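PDB 6ERC: peroxinectin A from Dictyostelium discoideum, which uses hydrogen peroxide at its heme to oxidise phenolic donors, iodide and thiocyanate as a secreted animal-type peroxidase. Local coordinates for residues P310-Y315 against L325-S330. Numbering follows the deposited sequence.
Sequences PFMEYY and LPIKFS
P310 O takes a nearly straight bond from I327 N (2.8 Å, 171° at the hydrogen) at the open end of an antiparallel β-hairpin, strands 311-315 and 321-326 of this animal-type heme peroxidase. The same oxygen lies against I327 CG1. F311 faces P326 in the non-hydrogen-bonded pair; its ring crosses the proline obliquely, with CE1 3.9 Å from P326 CB, on the more exposed face of the hairpin. M312 and L325 form the hydrogen-bonded pair: M312 N donates to L325 O (2.6 Å), and L325 N returns a bond to M312 O (2.7 Å). On the other face, M312 sends CG anti to its backbone N (chi1 -161°) and bends at chi3, bringing CE to I327 CD1 at 3.5 Å, the two side chains crossing at about a right angle. The I327 side chain comes within about 5 Å of the bound heme (nearest atoms), while L344 of helix 342-350 also packs on M312. Y314 shares this face; its OH is hydrogen-bonded to A336 O. L325 CB meets the edge of the Y314 ring, near its plane, 3.5 Å from Y314 CE1, and L325 CD2 rests against Y314 OH at 3.5 Å in van der Waals contact.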
ATOM      1  N   PRO A 310      -7.620  -5.937 -14.478  1.00 53.96           N
ATOM      2  CA  PRO A 310      -7.079  -5.169 -15.609  1.00 54.83           C
ATOM      3  C   PRO A 310      -7.885  -3.937 -15.980  1.00 55.12           C
ATOM      4  O   PRO A 310      -7.329  -3.038 -16.626  1.00 56.36           O
ATOM      5  CB  PRO A 310      -7.085  -6.188 -16.753  1.00 55.32           C
ATOM      6  CG  PRO A 310      -8.207  -7.104 -16.428  1.00 54.86           C
ATOM      7  CD  PRO A 310      -8.285  -7.176 -14.920  1.00 55.01           C
ATOM      8  N   PHE A 311      -9.159  -3.855 -15.609  1.00 55.08           N
ATOM      9  CA  PHE A 311     -10.017  -2.769 -16.058  1.00 55.10           C
ATOM     10  C   PHE A 311     -10.620  -2.021 -14.877  1.00 53.91           C
ATOM     11  O   PHE A 311     -10.918  -2.601 -13.828  1.00 52.68           O
ATOM     12  CB  PHE A 311     -11.137  -3.286 -16.962  1.00 54.69           C
ATOM     13  CG  PHE A 311     -10.661  -3.729 -18.308  1.00 55.79           C
ATOM     14  CD1 PHE A 311     -10.391  -2.801 -19.299  1.00 56.16           C
ATOM     15  CD2 PHE A 311     -10.476  -5.073 -18.584  1.00 55.50           C
ATOM     16  CE1 PHE A 311      -9.951  -3.206 -20.542  1.00 57.14           C
ATOM     17  CE2 PHE A 311     -10.038  -5.484 -19.825  1.00 55.97           C
ATOM     18  CZ  PHE A 311      -9.775  -4.551 -20.806  1.00 56.65           C
ATOM     19  N   MET A 312     -10.792  -0.720 -15.073  1.00 54.48           N
ATOM     20  CA  MET A 312     -11.398   0.172 -14.093  1.00 54.56           C
ATOM     21  C   MET A 312     -12.775   0.563 -14.621  1.00 52.43           C
ATOM     22  O   MET A 312     -12.880   1.249 -15.644  1.00 51.46           O
ATOM     23  CB  MET A 312     -10.504   1.389 -13.876  1.00 53.79           C
ATOM     24  CG  MET A 312     -10.755   2.146 -12.601  1.00 55.37           C
ATOM     25  SD  MET A 312      -9.247   2.981 -12.075  1.00 58.17           S
ATOM     26  CE  MET A 312      -8.356   1.614 -11.360  1.00 53.18           C
ATOM     27  N   GLU A 313     -13.825   0.115 -13.934  1.00 52.75           N
ATOM     28  CA  GLU A 313     -15.189   0.284 -14.419  1.00 54.73           C
ATOM     29  C   GLU A 313     -15.736   1.674 -14.101  1.00 53.56           C
ATOM     30  O   GLU A 313     -15.405   2.281 -13.077  1.00 50.97           O
ATOM     31  CB  GLU A 313     -16.107  -0.775 -13.806  1.00 54.61           C
ATOM     32  CG  GLU A 313     -15.848  -2.199 -14.285  1.00 54.10           C
ATOM     33  CD  GLU A 313     -16.245  -2.414 -15.737  1.00 55.67           C
ATOM     34  OE1 GLU A 313     -17.101  -1.654 -16.242  1.00 56.63           O
ATOM     35  OE2 GLU A 313     -15.702  -3.341 -16.377  1.00 56.31           O
ATOM     36  N   TYR A 314     -16.586   2.171 -15.000  1.00 54.09           N
ATOM     37  CA  TYR A 314     -17.290   3.438 -14.837  1.00 53.93           C
ATOM     38  C   TYR A 314     -18.782   3.194 -14.993  1.00 55.54           C
ATOM     39  O   TYR A 314     -19.209   2.538 -15.947  1.00 54.37           O
ATOM     40  CB  TYR A 314     -16.843   4.478 -15.870  1.00 55.37           C
ATOM     41  CG  TYR A 314     -15.508   5.119 -15.590  1.00 54.98           C
ATOM     42  CD1 TYR A 314     -14.324   4.424 -15.799  1.00 55.45           C
ATOM     43  CD2 TYR A 314     -15.430   6.429 -15.141  1.00 54.23           C
ATOM     44  CE1 TYR A 314     -13.097   5.012 -15.551  1.00 56.18           C
ATOM     45  CE2 TYR A 314     -14.210   7.028 -14.892  1.00 55.08           C
ATOM     46  CZ  TYR A 314     -13.046   6.317 -15.099  1.00 56.51           C
ATOM     47  OH  TYR A 314     -11.826   6.905 -14.851  1.00 55.60           O
ATOM     48  N   TYR A 315     -19.570   3.738 -14.069  1.00 55.60           N
ATOM     49  CA  TYR A 315     -21.020   3.644 -14.133  1.00 57.41           C
ATOM     50  C   TYR A 315     -21.627   5.027 -13.949  1.00 55.69           C
ATOM     51  O   TYR A 315     -21.088   5.869 -13.228  1.00 55.92           O
ATOM     52  CB  TYR A 315     -21.567   2.680 -13.071  1.00 56.62           C
ATOM     53  CG  TYR A 315     -21.406   1.223 -13.437  1.00 55.16           C
ATOM     54  CD1 TYR A 315     -22.409   0.547 -14.120  1.00 55.85           C
ATOM     55  CD2 TYR A 315     -20.254   0.526 -13.104  1.00 55.25           C
ATOM     56  CE1 TYR A 315     -22.271  -0.781 -14.459  1.00 57.03           C
ATOM     57  CE2 TYR A 315     -20.105  -0.807 -13.440  1.00 55.57           C
ATOM     58  CZ  TYR A 315     -21.118  -1.455 -14.119  1.00 57.11           C
ATOM     59  OH  TYR A 315     -20.983  -2.782 -14.461  1.00 56.10           O
ATOM     60  N   LEU A 325     -12.084   1.676 -18.239  1.00 54.24           N
ATOM     61  CA  LEU A 325     -10.758   2.258 -18.389  1.00 56.58           C
ATOM     62  C   LEU A 325      -9.708   1.201 -18.075  1.00 54.43           C
ATOM     63  O   LEU A 325      -9.696   0.676 -16.953  1.00 53.20           O
ATOM     64  CB  LEU A 325     -10.589   3.449 -17.458  1.00 56.38           C
ATOM     65  CG  LEU A 325      -9.225   4.149 -17.454  1.00 56.18           C
ATOM     66  CD1 LEU A 325      -8.987   4.879 -18.766  1.00 56.78           C
ATOM     67  CD2 LEU A 325      -9.129   5.112 -16.280  1.00 56.14           C
ATOM     68  N   PRO A 326      -8.826   0.848 -19.010  1.00 54.71           N
ATOM     69  CA  PRO A 326      -7.791  -0.142 -18.690  1.00 55.34           C
ATOM     70  C   PRO A 326      -6.744   0.438 -17.753  1.00 53.90           C
ATOM     71  O   PRO A 326      -6.375   1.610 -17.852  1.00 53.95           O
ATOM     72  CB  PRO A 326      -7.197  -0.494 -20.056  1.00 56.61           C
ATOM     73  CG  PRO A 326      -7.453   0.704 -20.889  1.00 56.64           C
ATOM     74  CD  PRO A 326      -8.762   1.264 -20.422  1.00 55.72           C
ATOM     75  N   ILE A 327      -6.272  -0.404 -16.832  1.00 53.28           N
ATOM     76  CA  ILE A 327      -5.315   0.037 -15.817  1.00 54.33           C
ATOM     77  C   ILE A 327      -4.147   0.772 -16.464  1.00 56.47           C
ATOM     78  O   ILE A 327      -3.744   1.851 -16.018  1.00 56.15           O
ATOM     79  CB  ILE A 327      -4.829  -1.166 -14.987  1.00 55.75           C
ATOM     80  CG1 ILE A 327      -5.952  -1.688 -14.084  1.00 55.91           C
ATOM     81  CG2 ILE A 327      -3.595  -0.812 -14.159  1.00 55.48           C
ATOM     82  CD1 ILE A 327      -6.349  -0.747 -12.955  1.00 53.88           C
ATOM     83  N   LYS A 328      -3.583   0.191 -17.527  1.00 55.61           N
ATOM     84  CA  LYS A 328      -2.364   0.743 -18.111  1.00 56.36           C
ATOM     85  C   LYS A 328      -2.553   2.179 -18.588  1.00 55.87           C
ATOM     86  O   LYS A 328      -1.579   2.936 -18.668  1.00 57.09           O
ATOM     87  CB  LYS A 328      -1.880  -0.147 -19.259  1.00 57.70           C
ATOM     88  CG  LYS A 328      -2.919  -0.447 -20.328  1.00 58.16           C
ATOM     89  CD  LYS A 328      -2.366  -1.422 -21.360  1.00 58.16           C
ATOM     90  CE  LYS A 328      -3.402  -1.786 -22.417  1.00 59.93           C
ATOM     91  NZ  LYS A 328      -4.511  -2.616 -21.865  1.00 60.47           N
ATOM     92  N   PHE A 329      -3.782   2.581 -18.902  1.00 55.89           N
ATOM     93  CA  PHE A 329      -4.052   3.957 -19.305  1.00 58.76           C
ATOM     94  C   PHE A 329      -4.354   4.879 -18.129  1.00 57.93           C
ATOM     95  O   PHE A 329      -4.504   6.089 -18.335  1.00 56.80           O
ATOM     96  CB  PHE A 329      -5.229   4.007 -20.288  1.00 58.04           C
ATOM     97  CG  PHE A 329      -4.966   3.327 -21.607  1.00 58.01           C
ATOM     98  CD1 PHE A 329      -3.706   2.848 -21.936  1.00 58.81           C
ATOM     99  CD2 PHE A 329      -5.989   3.188 -22.532  1.00 58.89           C
ATOM    100  CE1 PHE A 329      -3.480   2.232 -23.153  1.00 59.26           C
ATOM    101  CE2 PHE A 329      -5.768   2.574 -23.748  1.00 60.29           C
ATOM    102  CZ  PHE A 329      -4.513   2.097 -24.060  1.00 60.21           C
ATOM    103  N   SER A 330      -4.443   4.352 -16.909  1.00 56.05           N
ATOM    104  CA  SER A 330      -4.841   5.144 -15.753  1.00 56.19           C
ATOM    105  C   SER A 330      -3.675   5.515 -14.845  1.00 57.16           C
ATOM    106  O   SER A 330      -3.895   6.181 -13.829  1.00 56.16           O
ATOM    107  CB  SER A 330      -5.895   4.389 -14.938  1.00 56.30           C
ATOM    108  OG  SER A 330      -5.317   3.291 -14.253  1.00 56.47           O
TER